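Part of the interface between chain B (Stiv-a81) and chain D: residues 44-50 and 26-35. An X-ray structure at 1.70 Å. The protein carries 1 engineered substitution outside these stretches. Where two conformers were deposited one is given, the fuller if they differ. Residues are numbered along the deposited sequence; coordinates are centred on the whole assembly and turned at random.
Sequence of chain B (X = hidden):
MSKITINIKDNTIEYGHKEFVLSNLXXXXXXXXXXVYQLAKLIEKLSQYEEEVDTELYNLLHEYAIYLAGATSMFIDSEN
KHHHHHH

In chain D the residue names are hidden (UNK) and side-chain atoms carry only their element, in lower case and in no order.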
# COMPACT_ATOMS: atom_id res chain seq x y z
N GLU B 44 2.43 -4.09 16.83
CA GLU B 44 1.73 -5.26 16.29
C GLU B 44 2.71 -6.23 15.59
O GLU B 44 2.69 -7.45 15.82
CB GLU B 44 0.64 -4.81 15.32
CG GLU B 44 -0.08 -5.94 14.58
CD GLU B 44 -1.21 -5.46 13.68
OE1 GLU B 44 -1.25 -4.27 13.33
OE2 GLU B 44 -2.07 -6.29 13.33
N LYS B 45 3.56 -5.69 14.74
CA LYS B 45 4.51 -6.54 13.99
C LYS B 45 5.55 -7.18 14.92
O LYS B 45 5.95 -8.33 14.72
CB LYS B 45 5.24 -5.74 12.90
CG LYS B 45 4.36 -5.28 11.75
CD LYS B 45 3.67 -6.45 11.03
CE LYS B 45 2.83 -5.98 9.85
NZ LYS B 45 1.78 -6.99 9.50
N LEU B 46 6.00 -6.42 15.91
CA LEU B 46 7.01 -6.92 16.85
C LEU B 46 6.46 -7.99 17.77
O LEU B 46 7.21 -8.83 18.27
CB LEU B 46 7.60 -5.81 17.70
CG LEU B 46 8.70 -4.97 17.05
CD1 LEU B 46 8.99 -3.74 17.88
CD2 LEU B 46 9.97 -5.80 16.85
N SER B 47 5.15 -7.97 18.00
CA SER B 47 4.51 -8.91 18.93
C SER B 47 4.67 -10.36 18.50
O SER B 47 4.54 -11.27 19.31
CB SER B 47 3.03 -8.58 19.10
OG SER B 47 2.29 -8.99 17.97
N GLN B 48 4.95 -10.57 17.22
CA GLN B 48 5.21 -11.92 16.68
C GLN B 48 6.55 -12.50 17.16
O GLN B 48 6.73 -13.73 17.18
CB GLN B 48 5.13 -11.89 15.14
CG GLN B 48 5.76 -13.10 14.45
CD GLN B 48 4.94 -13.66 13.31
OE1 GLN B 48 4.26 -12.92 12.59
NE2 GLN B 48 5.00 -14.98 13.13
N TYR B 49 7.49 -11.64 17.55
CA TYR B 49 8.84 -12.07 17.93
C TYR B 49 9.25 -11.72 19.36
O TYR B 49 10.13 -12.36 19.93
CB TYR B 49 9.88 -11.51 16.96
CG TYR B 49 9.67 -12.02 15.55
CD1 TYR B 49 10.18 -13.24 15.15
CD2 TYR B 49 8.93 -11.28 14.63
CE1 TYR B 49 9.98 -13.72 13.87
CE2 TYR B 49 8.71 -11.75 13.35
CZ TYR B 49 9.24 -12.97 12.97
OH TYR B 49 9.03 -13.44 11.70
N GLU B 50 8.64 -10.68 19.92
CA GLU B 50 8.95 -10.24 21.27
C GLU B 50 7.84 -10.67 22.22
O GLU B 50 6.68 -10.25 22.08
CB GLU B 50 9.15 -8.72 21.31
CG GLU B 50 10.29 -8.24 20.41
CD GLU B 50 11.07 -7.06 20.99
OE1 GLU B 50 10.43 -6.05 21.36
OE2 GLU B 50 12.32 -7.14 21.05
N UNK D 26 11.73 -18.17 5.20
CA UNK D 26 11.04 -17.37 4.19
C UNK D 26 10.16 -16.29 4.84
O UNK D 26 10.21 -15.12 4.45
o UNK D 26 10.52 -17.54 0.12
c UNK D 26 10.20 -18.27 3.27
c UNK D 26 9.37 -17.52 2.23
c UNK D 26 10.21 -16.89 1.13
n UNK D 26 10.57 -15.63 1.30
N UNK D 27 9.37 -16.68 5.84
CA UNK D 27 8.45 -15.72 6.50
C UNK D 27 9.20 -14.75 7.42
O UNK D 27 8.91 -13.55 7.44
o UNK D 27 5.11 -15.31 5.82
c UNK D 27 7.36 -16.45 7.28
c UNK D 27 5.69 -16.33 5.39
c UNK D 27 6.39 -17.23 6.40
o UNK D 27 5.73 -16.65 4.18
N UNK D 28 10.14 -15.29 8.20
CA UNK D 28 10.97 -14.48 9.09
C UNK D 28 11.75 -13.40 8.35
O UNK D 28 11.84 -12.27 8.82
c UNK D 28 11.94 -15.35 9.89
c UNK D 28 11.24 -16.23 10.92
o UNK D 28 11.86 -17.24 11.31
o UNK D 28 10.09 -15.94 11.32
N UNK D 29 12.29 -13.73 7.19
CA UNK D 29 13.02 -12.72 6.42
C UNK D 29 12.10 -11.57 6.00
O UNK D 29 12.45 -10.39 6.14
c UNK D 29 14.24 -12.30 4.23
c UNK D 29 15.51 -15.17 4.66
c UNK D 29 13.73 -13.37 5.20
c UNK D 29 14.90 -14.24 5.71
N UNK D 30 10.91 -11.90 5.47
CA UNK D 30 9.93 -10.86 5.11
C UNK D 30 9.55 -10.03 6.33
O UNK D 30 9.56 -8.80 6.28
c UNK D 30 8.67 -11.46 4.51
c UNK D 30 7.53 -12.51 2.52
c UNK D 30 8.87 -12.11 3.14
n UNK D 30 5.46 -13.91 2.69
c UNK D 30 6.73 -13.49 3.37
N UNK D 31 9.23 -10.70 7.43
CA UNK D 31 8.78 -10.00 8.65
C UNK D 31 9.87 -9.11 9.26
O UNK D 31 9.60 -7.97 9.67
n UNK D 31 6.73 -12.86 9.88
c UNK D 31 6.99 -11.69 9.29
c UNK D 31 8.29 -11.00 9.70
o UNK D 31 6.23 -11.18 8.46
N UNK D 32 11.10 -9.61 9.27
CA UNK D 32 12.23 -8.84 9.79
C UNK D 32 12.52 -7.62 8.91
O UNK D 32 12.80 -6.54 9.43
c UNK D 32 13.56 -10.15 12.41
c UNK D 32 13.45 -10.79 11.06
c UNK D 32 13.48 -9.71 9.96
c UNK D 32 14.58 -11.78 10.89
N UNK D 33 12.45 -7.77 7.58
CA UNK D 33 12.67 -6.63 6.68
C UNK D 33 11.62 -5.54 6.92
O UNK D 33 11.94 -4.35 6.96
c UNK D 33 12.66 -7.08 5.20
N UNK D 34 10.37 -5.95 7.09
CA UNK D 34 9.28 -5.03 7.39
C UNK D 34 9.49 -4.30 8.72
O UNK D 34 9.25 -3.08 8.82
o UNK D 34 5.44 -6.92 7.78
o UNK D 34 4.50 -5.23 6.72
c UNK D 34 7.96 -5.80 7.41
c UNK D 34 6.73 -4.94 7.47
c UNK D 34 5.47 -5.75 7.31
N UNK D 35 9.94 -5.04 9.73
CA UNK D 35 10.22 -4.44 11.05
C UNK D 35 11.32 -3.40 10.92
O UNK D 35 11.22 -2.28 11.45
c UNK D 35 9.26 -6.24 12.51
c UNK D 35 9.47 -7.63 13.09
c UNK D 35 10.54 -5.52 12.10
c UNK D 35 11.24 -4.90 13.32

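Position 26 has five side-chain atoms: three carbons in a row, the third carrying one oxygen and one nitrogen. It lies out of reach of the chain B stretch. That is a primary amide on a two-methylene stem, so the residue is Q26(D).

Position 27 also has three carbons, but the third carries two oxygens. Its side chain does not touch the chain B stretch. Its backbone O is 4.3 Å from OH of Y49(B), too far for a direct bond. The carboxylate makes it E27(D).

Position 28 has two carbons, the second carrying two oxygens. Its CA-to-CB bond points sideways, but the end of the side chain comes nearer to chain B. One of its oxygens is 2.7 Å from OH of Y49(B). The shorter carboxylate makes it D28(D). That oxygen is OD1, and it accepts a hydrogen bond from the tyrosine hydroxyl.

Position 29 has four carbons and no heteroatom. The chain forks at the first carbon, and one arm is two carbons long. Its CB is directed away from chain B. This is I29(D).

Position 30 has four carbons in a row ending in nitrogen. It does not touch the chain B stretch. This is K30(D). Its NZ forms a salt bridge with OE2 of E27(D) at 3.1 Å, within its own helix.

Position 31 has two carbons, the second carrying one oxygen and one nitrogen. Its CB points toward chain B. Its nitrogen is 3.0 Å from OH of Y49(B) and 3.7 Å from OE1 of Q48(B). The short amide is N31(D). Its ND2 donates a hydrogen bond to the tyrosine OH, with an N-H...acceptor angle of 160°. The approach to Q48(B) is a proximity only.

Position 32 has four carbons, forked at the second. No atom is within contact distance of the chain B stretch. It is L32(D), buried.

Position 33 has a single carbon and is out of reach. It is A33(D).

Position 34 has three carbons, the third carrying two oxygens. Two conformers were deposited and one is given. One oxygen is 3.5 Å from CE of K45(B) and 4.0 Å from its NZ. This is E34(D), and that oxygen is OE1. The opposite charges are near each other, but beyond salt-bridge range.

Position 35 again has four carbons forked at the first, with a two-carbon arm. The one-carbon arm is 3.9 Å from CD2 of L46(B), and the end of the longer arm is 4.0 Å from CD2 of Y49(B). This is I35(D), and these atoms are CG2 and CD1.

The contact combines a polar anchor with an apolar patch. The hydroxyl of Y49(B) donates a hydrogen bond to OD1 of D28(D) and accepts one from ND2 of N31(D). These partners are three residues apart, close to one helical turn, which lets both reach the same oxygen. I35(D), about one turn beyond N31(D), packs against L46(B) and the ring of Y49(B). K45(B) and E34(D) add a looser approach of opposite charges.

Chain D (26-35) QEDIKNLAEI
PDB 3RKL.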